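Local coordinates for vascular endothelial cadherin (Gallus gallus, PDB 3PPE), which mediates calcium-dependent, homophilic adhesion between endothelial cells, seen here as its two outermost extracellular cadherin domains joined by calcium ions, at residues R10-S15 with R60-K65; A67-T72 with I92-I97. All blocks are in the same frame, centred on the assembly; numbering follows the deposited sequence.

Contact 1: R10-S15 with R60-K65. With CA (calcium ion), chain C; CA (calcium ion), chain E.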
ATOM      1  N   ARG A  10       5.744   1.888  -4.780  1.00 14.03           N
ATOM      2  CA  ARG A  10       6.099   2.891  -5.768  1.00 15.90           C
ATOM      3  C   ARG A  10       7.532   3.362  -5.601  1.00 14.52           C
ATOM      4  O   ARG A  10       8.001   3.543  -4.479  1.00 15.59           O
ATOM      5  CB  ARG A  10       5.109   4.060  -5.627  1.00 14.97           C
ATOM      6  CG  ARG A  10       4.894   4.861  -6.909  1.00 19.49           C
ATOM      7  CD  ARG A  10       3.806   5.942  -6.756  1.00 19.37           C
ATOM      8  NE  ARG A  10       4.227   7.098  -5.950  1.00 31.15           N
ATOM      9  CZ  ARG A  10       3.776   7.417  -4.729  1.00 34.13           C
ATOM     10  NH1 ARG A  10       2.868   6.658  -4.102  1.00 37.44           N
ATOM     11  NH2 ARG A  10       4.249   8.509  -4.118  1.00 35.42           N
ATOM     12  N   GLU A  11       8.257   3.575  -6.708  1.00 13.23           N
ATOM     13  CA  GLU A  11       9.596   4.139  -6.607  1.00 11.97           C
ATOM     14  C   GLU A  11       9.531   5.623  -6.349  1.00 12.54           C
ATOM     15  O   GLU A  11       8.507   6.262  -6.618  1.00 11.67           O
ATOM     16  CB  GLU A  11      10.413   3.882  -7.885  1.00 12.20           C
ATOM     17  CG  GLU A  11       9.787   4.562  -9.116  1.00  9.85           C
ATOM     18  CD  GLU A  11      10.743   4.695 -10.292  1.00 14.16           C
ATOM     19  OE1 GLU A  11      11.979   4.772 -10.081  1.00 12.53           O
ATOM     20  OE2 GLU A  11      10.243   4.730 -11.431  1.00 10.68           O
ATOM     21  N   GLU A  12      10.634   6.158  -5.812  1.00 13.44           N
ATOM     22  CA  GLU A  12      10.861   7.627  -5.697  1.00 13.88           C
ATOM     23  C   GLU A  12       9.844   8.356  -4.790  1.00 15.07           C
ATOM     24  O   GLU A  12       9.487   9.510  -5.017  1.00 15.62           O
ATOM     25  CB  GLU A  12      10.900   8.287  -7.095  1.00 15.76           C
ATOM     26  CG  GLU A  12      11.774   7.573  -8.135  1.00 12.55           C
ATOM     27  CD  GLU A  12      13.278   7.635  -7.877  1.00 16.09           C
ATOM     28  OE1 GLU A  12      14.024   7.180  -8.770  1.00 17.77           O
ATOM     29  OE2 GLU A  12      13.761   8.095  -6.823  1.00 16.66           O
ATOM     30  N   ILE A  13       9.387   7.655  -3.758  1.00 14.10           N
ATOM     31  CA  ILE A  13       8.434   8.219  -2.810  1.00 15.06           C
ATOM     32  C   ILE A  13       9.085   9.292  -1.945  1.00 16.02           C
ATOM     33  O   ILE A  13      10.116   9.055  -1.316  1.00 16.24           O
ATOM     34  CB  ILE A  13       7.834   7.132  -1.898  1.00 14.51           C
ATOM     35  CG1 ILE A  13       7.016   6.136  -2.723  1.00 14.38           C
ATOM     36  CG2 ILE A  13       6.978   7.761  -0.810  1.00 13.68           C
ATOM     37  CD1 ILE A  13       6.628   4.886  -1.962  1.00 13.99           C
ATOM     38  N   ASP A  14       8.477  10.473  -1.919  1.00 19.11           N
ATOM     39  CA  ASP A  14       9.160  11.677  -1.460  1.00 22.01           C
ATOM     40  C   ASP A  14       8.486  12.255  -0.219  1.00 21.42           C
ATOM     41  O   ASP A  14       8.802  13.364   0.212  1.00 22.39           O
ATOM     42  CB  ASP A  14       9.203  12.726  -2.572  1.00 24.38           C
ATOM     43  CG  ASP A  14       7.861  13.400  -2.789  1.00 29.93           C
ATOM     44  OD1 ASP A  14       6.930  13.140  -2.000  1.00 38.51           O
ATOM     45  OD2 ASP A  14       7.741  14.190  -3.749  1.00 38.99           O
ATOM     46  N   SER A  15       7.554  11.496   0.349  1.00 19.95           N
ATOM     47  CA  SER A  15       7.099  11.735   1.714  1.00 19.43           C
ATOM     48  C   SER A  15       8.006  11.045   2.726  1.00 19.37           C
ATOM     49  O   SER A  15       8.890  10.272   2.357  1.00 18.93           O
ATOM     50  CB  SER A  15       5.656  11.258   1.888  1.00 19.20           C
ATOM     51  OG  SER A  15       5.515   9.904   1.495  1.00 18.87           O
ATOM     52  N   ARG A  60      14.211   5.404   0.026  1.00 18.18           N
ATOM     53  CA  ARG A  60      13.553   5.689  -1.238  1.00 18.27           C
ATOM     54  C   ARG A  60      14.147   4.754  -2.290  1.00 16.52           C
ATOM     55  O   ARG A  60      15.362   4.483  -2.288  1.00 16.76           O
ATOM     56  CB  ARG A  60      13.788   7.131  -1.657  1.00 18.52           C
ATOM     57  CG  ARG A  60      13.038   8.124  -0.819  1.00 23.76           C
ATOM     58  CD  ARG A  60      13.277   9.520  -1.353  1.00 29.18           C
ATOM     59  NE  ARG A  60      12.937   9.569  -2.780  1.00 34.87           N
ATOM     60  CZ  ARG A  60      13.808   9.632  -3.786  1.00 35.26           C
ATOM     61  NH1 ARG A  60      15.127   9.679  -3.577  1.00 37.68           N
ATOM     62  NH2 ARG A  60      13.346   9.670  -5.019  1.00 34.75           N
ATOM     63  N   LEU A  61      13.284   4.261  -3.168  1.00 15.56           N
ATOM     64  CA  LEU A  61      13.655   3.266  -4.148  1.00 15.60           C
ATOM     65  C   LEU A  61      13.674   3.824  -5.604  1.00 15.31           C
ATOM     66  O   LEU A  61      12.871   4.669  -5.970  1.00 15.56           O
ATOM     67  CB  LEU A  61      12.671   2.085  -4.059  1.00 15.55           C
ATOM     68  CG  LEU A  61      12.550   1.411  -2.681  1.00 16.21           C
ATOM     69  CD1 LEU A  61      11.357   0.452  -2.659  1.00 14.43           C
ATOM     70  CD2 LEU A  61      13.876   0.725  -2.306  1.00 16.26           C
ATOM     71  N   ASP A  62      14.573   3.308  -6.417  1.00 15.25           N
ATOM     72  CA  ASP A  62      14.634   3.693  -7.811  1.00 15.30           C
ATOM     73  C   ASP A  62      14.454   2.436  -8.612  1.00 15.11           C
ATOM     74  O   ASP A  62      15.340   1.600  -8.626  1.00 15.02           O
ATOM     75  CB  ASP A  62      16.008   4.306  -8.087  1.00 15.60           C
ATOM     76  CG  ASP A  62      16.181   4.765  -9.534  1.00 15.56           C
ATOM     77  OD1 ASP A  62      15.227   4.705 -10.351  1.00 11.47           O
ATOM     78  OD2 ASP A  62      17.299   5.193  -9.833  1.00 17.11           O
ATOM     79  N   ARG A  63      13.306   2.282  -9.270  1.00 14.09           N
ATOM     80  CA  ARG A  63      13.073   1.105 -10.132  1.00 13.82           C
ATOM     81  C   ARG A  63      14.159   0.935 -11.214  1.00 14.12           C
ATOM     82  O   ARG A  63      14.493  -0.189 -11.609  1.00 13.97           O
ATOM     83  CB  ARG A  63      11.675   1.167 -10.776  1.00 12.51           C
ATOM     84  CG  ARG A  63      11.201  -0.142 -11.385  1.00 11.53           C
ATOM     85  CD  ARG A  63      10.226   0.146 -12.538  1.00 13.37           C
ATOM     86  NE  ARG A  63      10.933   0.819 -13.656  1.00 14.64           N
ATOM     87  CZ  ARG A  63      11.625   0.161 -14.593  1.00 15.14           C
ATOM     88  NH1 ARG A  63      11.701  -1.149 -14.551  1.00 12.25           N
ATOM     89  NH2 ARG A  63      12.289   0.815 -15.536  1.00 12.86           N
ATOM     90  N   GLU A  64      14.729   2.036 -11.663  1.00 13.55           N
ATOM     91  CA  GLU A  64      15.754   1.965 -12.708  1.00 14.85           C
ATOM     92  C   GLU A  64      17.107   1.439 -12.199  1.00 15.90           C
ATOM     93  O   GLU A  64      17.959   1.058 -12.993  1.00 15.87           O
ATOM     94  CB  GLU A  64      15.924   3.321 -13.410  1.00 13.86           C
ATOM     95  CG  GLU A  64      14.809   3.629 -14.419  1.00 13.02           C
ATOM     96  CD  GLU A  64      13.477   3.973 -13.803  1.00 13.12           C
ATOM     97  OE1 GLU A  64      13.389   4.888 -12.939  1.00 13.20           O
ATOM     98  OE2 GLU A  64      12.470   3.349 -14.200  1.00 16.72           O
ATOM     99  N   LYS A  65      17.281   1.399 -10.876  1.00 16.61           N
ATOM    100  CA  LYS A  65      18.439   0.743 -10.244  1.00 17.22           C
ATOM    101  C   LYS A  65      18.135  -0.737  -9.971  1.00 17.35           C
ATOM    102  O   LYS A  65      18.914  -1.626 -10.331  1.00 16.79           O
ATOM    103  CB  LYS A  65      18.643   1.401  -8.896  1.00 18.92           C
ATOM    104  CG  LYS A  65      20.021   1.916  -8.606  1.00 25.85           C
ATOM    105  CD  LYS A  65      20.247   3.248  -9.344  1.00 31.55           C
ATOM    106  CE  LYS A  65      21.199   4.156  -8.555  1.00 34.33           C
ATOM    107  NZ  LYS A  65      22.123   4.878  -9.483  1.00 35.88           N
TER
HETATM  108 CA    CA C 401      13.627   6.163 -11.030  1.00 14.73          CA
HETATM  109 CA    CA E 403      10.760   5.127 -13.673  1.00 12.25          CA
HETATM  110  O   HOH W   1      10.190   4.793  -3.008  1.00 10.27           O
HETATM  111  O   HOH W   2      15.209   7.435 -12.423  1.00 13.89           O
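Glu11 and Glu12 meet Asp62 and Glu64 around two calcium ions at the base of the first cadherin domain. The carbonyl of Arg10 reaches across through a water, which also accepts from the backbone N of Ile13 and of Leu61. Glu11 splits its carboxylate between the metals: OE1 binds the chain C ion at 2.4 Å and OE2 the chain E ion at 2.3 Å. Its CG is wedged between backbone N and carbonyl carbon (chi1 63°), and the chain runs on extended. From above the carboxylate plane, Arg63 N donates to Glu11 OE1 over 2.9 Å. The Glu11 and Glu64 side chains cross at about a right angle; Glu64 OE1 bridges both ions, while its OE2 joins the chain E ion alone and forms a salt bridge with NH2 of Arg63, whose NE also pairs with Asp96. The backbone N of Glu12 hydrogen-bonds to Leu61 O at 2.7 Å. The Glu12 side chain bends about CB-CG (chi2 -69°) and lies alongside Asp62, with Glu12 OE1 and Asp62 OD1 both on the chain C ion. Glu12 OE2 forms a salt bridge with NH2 of Arg60; NE of the same guanidinium makes a weak hydrogen bond to Ile13 O. Asp62 OD1 also accepts from Glu64 N in an Asx turn. Asp99 completes the protein ligands of the chain C ion; Asp96, Ile97, Asp99 and Asp132 complete those of the chain E ion. Glu11 OE1 and Glu64 OE1, 3.2 Å apart, would be expected to repel were their charge not offset by calcium, consistent with calcium rigidifying the junction between the domains.

Contact 2: A67-T72 with I92-I97. With CA (calcium ion), chain E.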
ATOM      1  N   ALA A  67      14.498  -3.346  -9.863  1.00 13.72           N
ATOM      2  CA  ALA A  67      13.060  -3.258 -10.143  1.00 14.82           C
ATOM      3  C   ALA A  67      12.214  -4.184  -9.268  1.00 15.99           C
ATOM      4  O   ALA A  67      10.974  -4.060  -9.206  1.00 16.80           O
ATOM      5  CB  ALA A  67      12.811  -3.529 -11.610  1.00 14.65           C
ATOM      6  N   GLU A  68      12.866  -5.139  -8.616  1.00 16.20           N
ATOM      7  CA  GLU A  68      12.156  -6.064  -7.719  1.00 17.97           C
ATOM      8  C   GLU A  68      13.149  -6.779  -6.790  1.00 15.96           C
ATOM      9  O   GLU A  68      14.350  -6.773  -7.052  1.00 15.25           O
ATOM     10  CB  GLU A  68      11.286  -7.066  -8.501  1.00 17.58           C
ATOM     11  CG  GLU A  68      12.085  -8.052  -9.294  1.00 21.75           C
ATOM     12  CD  GLU A  68      11.213  -9.039 -10.074  1.00 23.63           C
ATOM     13  OE1 GLU A  68      10.284  -8.583 -10.798  1.00 31.19           O
ATOM     14  OE2 GLU A  68      11.486 -10.258 -10.004  1.00 27.23           O
ATOM     15  N   TYR A  69      12.621  -7.337  -5.695  1.00 14.87           N
ATOM     16  CA  TYR A  69      13.399  -7.942  -4.618  1.00 14.42           C
ATOM     17  C   TYR A  69      12.726  -9.271  -4.239  1.00 14.52           C
ATOM     18  O   TYR A  69      11.539  -9.294  -3.975  1.00 13.36           O
ATOM     19  CB  TYR A  69      13.437  -7.042  -3.375  1.00 14.55           C
ATOM     20  CG  TYR A  69      14.091  -5.676  -3.580  1.00 16.25           C
ATOM     21  CD1 TYR A  69      13.380  -4.600  -4.143  1.00 15.74           C
ATOM     22  CD2 TYR A  69      15.414  -5.465  -3.218  1.00 14.02           C
ATOM     23  CE1 TYR A  69      14.012  -3.325  -4.347  1.00 14.45           C
ATOM     24  CE2 TYR A  69      16.021  -4.229  -3.400  1.00 12.30           C
ATOM     25  CZ  TYR A  69      15.321  -3.166  -3.961  1.00 13.97           C
ATOM     26  OH  TYR A  69      15.957  -1.937  -4.140  1.00 13.61           O
ATOM     27  N   GLU A  70      13.517 -10.342  -4.219  1.00 13.96           N
ATOM     28  CA  GLU A  70      13.098 -11.689  -3.841  1.00 16.88           C
ATOM     29  C   GLU A  70      13.344 -11.894  -2.348  1.00 14.11           C
ATOM     30  O   GLU A  70      14.478 -11.798  -1.873  1.00 13.72           O
ATOM     31  CB  GLU A  70      13.888 -12.735  -4.675  1.00 16.36           C
ATOM     32  CG  GLU A  70      13.710 -12.515  -6.192  1.00 19.71           C
ATOM     33  CD  GLU A  70      14.144 -13.682  -7.075  1.00 23.44           C
ATOM     34  OE1 GLU A  70      15.165 -14.320  -6.742  1.00 29.88           O
ATOM     35  OE2 GLU A  70      13.454 -13.957  -8.118  1.00 32.33           O
ATOM     36  N   LEU A  71      12.280 -12.136  -1.603  1.00 13.59           N
ATOM     37  CA  LEU A  71      12.428 -12.371  -0.179  1.00 13.19           C
ATOM     38  C   LEU A  71      11.731 -13.669   0.240  1.00 13.13           C
ATOM     39  O   LEU A  71      10.979 -14.257  -0.537  1.00 12.45           O
ATOM     40  CB  LEU A  71      11.877 -11.184   0.627  1.00 13.36           C
ATOM     41  CG  LEU A  71      12.687  -9.876   0.756  1.00 12.21           C
ATOM     42  CD1 LEU A  71      12.612  -9.019  -0.531  1.00 12.52           C
ATOM     43  CD2 LEU A  71      12.072  -9.089   1.882  1.00 12.31           C
ATOM     44  N   THR A  72      11.984 -14.104   1.477  1.00 12.32           N
ATOM     45  CA  THR A  72      11.339 -15.294   2.009  1.00 11.87           C
ATOM     46  C   THR A  72      10.827 -14.961   3.389  1.00 12.18           C
ATOM     47  O   THR A  72      11.539 -14.362   4.189  1.00 11.55           O
ATOM     48  CB  THR A  72      12.297 -16.509   2.067  1.00 12.35           C
ATOM     49  OG1 THR A  72      12.731 -16.799   0.741  1.00 13.07           O
ATOM     50  CG2 THR A  72      11.588 -17.753   2.607  1.00 11.41           C
ATOM     51  N   ILE A  92       8.874  -8.427  -3.741  1.00 11.21           N
ATOM     52  CA  ILE A  92       8.484  -7.039  -3.594  1.00 10.49           C
ATOM     53  C   ILE A  92       8.819  -6.377  -4.947  1.00 11.32           C
ATOM     54  O   ILE A  92       9.985  -6.303  -5.329  1.00 10.46           O
ATOM     55  CB  ILE A  92       9.248  -6.331  -2.417  1.00 10.29           C
ATOM     56  CG1 ILE A  92       8.848  -6.925  -1.033  1.00  6.94           C
ATOM     57  CG2 ILE A  92       8.902  -4.830  -2.453  1.00  7.58           C
ATOM     58  CD1 ILE A  92       9.737  -6.415   0.126  1.00 10.08           C
ATOM     59  N   LYS A  93       7.791  -5.912  -5.649  1.00 13.15           N
ATOM     60  CA  LYS A  93       7.928  -5.272  -6.984  1.00 14.11           C
ATOM     61  C   LYS A  93       7.966  -3.774  -6.798  1.00 13.56           C
ATOM     62  O   LYS A  93       7.151  -3.244  -6.058  1.00 12.73           O
ATOM     63  CB  LYS A  93       6.690  -5.599  -7.825  1.00 14.81           C
ATOM     64  CG  LYS A  93       6.604  -7.058  -8.245  1.00 19.46           C
ATOM     65  CD  LYS A  93       7.207  -7.266  -9.638  1.00 23.61           C
ATOM     66  CE  LYS A  93       7.238  -8.759 -10.029  1.00 25.53           C
ATOM     67  NZ  LYS A  93       7.980  -8.931 -11.318  1.00 28.61           N
ATOM     68  N   VAL A  94       8.906  -3.081  -7.455  1.00 13.22           N
ATOM     69  CA  VAL A  94       8.963  -1.597  -7.378  1.00 12.71           C
ATOM     70  C   VAL A  94       8.177  -1.086  -8.584  1.00 12.82           C
ATOM     71  O   VAL A  94       8.566  -1.347  -9.726  1.00 12.73           O
ATOM     72  CB  VAL A  94      10.427  -1.050  -7.393  1.00 12.32           C
ATOM     73  CG1 VAL A  94      10.487   0.520  -7.217  1.00 12.80           C
ATOM     74  CG2 VAL A  94      11.285  -1.748  -6.272  1.00 12.99           C
ATOM     75  N   SER A  95       7.101  -0.357  -8.325  1.00 12.33           N
ATOM     76  CA  SER A  95       6.178   0.147  -9.355  1.00 13.04           C
ATOM     77  C   SER A  95       6.766   1.400  -9.980  1.00 12.32           C
ATOM     78  O   SER A  95       7.210   2.287  -9.286  1.00 12.48           O
ATOM     79  CB  SER A  95       4.817   0.502  -8.734  1.00 12.78           C
ATOM     80  OG  SER A  95       4.335  -0.602  -7.984  1.00 18.71           O
ATOM     81  N   ASP A  96       6.752   1.449 -11.308  1.00 12.81           N
ATOM     82  CA  ASP A  96       7.387   2.502 -12.089  1.00 12.67           C
ATOM     83  C   ASP A  96       6.648   3.838 -12.032  1.00 12.56           C
ATOM     84  O   ASP A  96       5.442   3.884 -12.228  1.00 13.65           O
ATOM     85  CB  ASP A  96       7.427   2.043 -13.562  1.00 11.83           C
ATOM     86  CG  ASP A  96       8.329   2.909 -14.423  1.00 12.39           C
ATOM     87  OD1 ASP A  96       7.902   3.287 -15.539  1.00 15.90           O
ATOM     88  OD2 ASP A  96       9.469   3.215 -14.010  1.00  7.70           O
ATOM     89  N   ILE A  97       7.375   4.932 -11.847  1.00 11.96           N
ATOM     90  CA  ILE A  97       6.829   6.221 -12.196  1.00 11.56           C
ATOM     91  C   ILE A  97       7.531   6.712 -13.469  1.00 11.48           C
ATOM     92  O   ILE A  97       8.644   6.264 -13.805  1.00 11.42           O
ATOM     93  CB  ILE A  97       6.928   7.290 -11.024  1.00 11.82           C
ATOM     94  CG1 ILE A  97       8.364   7.741 -10.739  1.00 11.05           C
ATOM     95  CG2 ILE A  97       6.172   6.764  -9.721  1.00 10.79           C
ATOM     96  CD1 ILE A  97       8.445   9.118  -9.988  1.00 10.74           C
TER
HETATM   97 CA    CA E 403      10.760   5.127 -13.673  1.00 12.25          CA
HETATM   98  O   HOH W   3       9.009  -3.583 -11.018  1.00 22.97           O
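Tyr69 and Ile92 form an antiparallel hydrogen-bonded pair, joined by Tyr69 N to Ile92 O at 2.9 Å and Ile92 N to Tyr69 O at 2.8 Å. A third backbone bond, from Val94 N to Ala67 O, continues the ladder beyond the non-hydrogen-bonded pair of Glu68 and Lys93, and a water spans the carbonyls of Ala67 and Val94. The charged contact lies on the sheet face that carries Glu68 and Lys93. There the two side chains run side by side in the same direction, Lys93 bending at chi2 (-94°), and Glu68 OE1 meets Lys93 NZ in a salt bridge. Apolar contacts lie on the other face, that of Tyr69 and Ile92: Val94 CG2 touches the Tyr69 ring at its edge, 3.7 Å from CE1, and Leu71 CD1 rests 3.9 Å from Ile92 CD1. Ile37 and Phe90 also touch Leu71. Just past the end of strand 92-95, Asp96 OD2 lies 2.3 Å and Ile97 O 2.4 Å from the chain E calcium ion. This hairpin of the cadherin beta-sandwich thus has a charged face and an apolar one, and its regular backbone bonding leads directly into two ligands of the interdomain calcium site.

Overall arrangement
Both contacts belong to the first cadherin domain, their centres 11 Å apart, and follow in series along the chain: contact 1 closes before contact 2 opens. Contact 1 joins two loops, one leaving strand 6-10, outermost in this chain, and the other preceding strand 68-77, whereas contact 2 pairs the neighbouring strands 68-77 and 82-95 of the mixed sheet of that domain. Strand 82-95 also pairs in parallel with 6-10. The two contacts meet directly: Arg63 NE forms a salt bridge with Asp96 OD2, and Glu11 CB packs on Val94 CG1. Both supply ligands to the chain E calcium ion, as does Asp132 of the second domain, so sheet and loops together form the calcium-rigidified link between the domains.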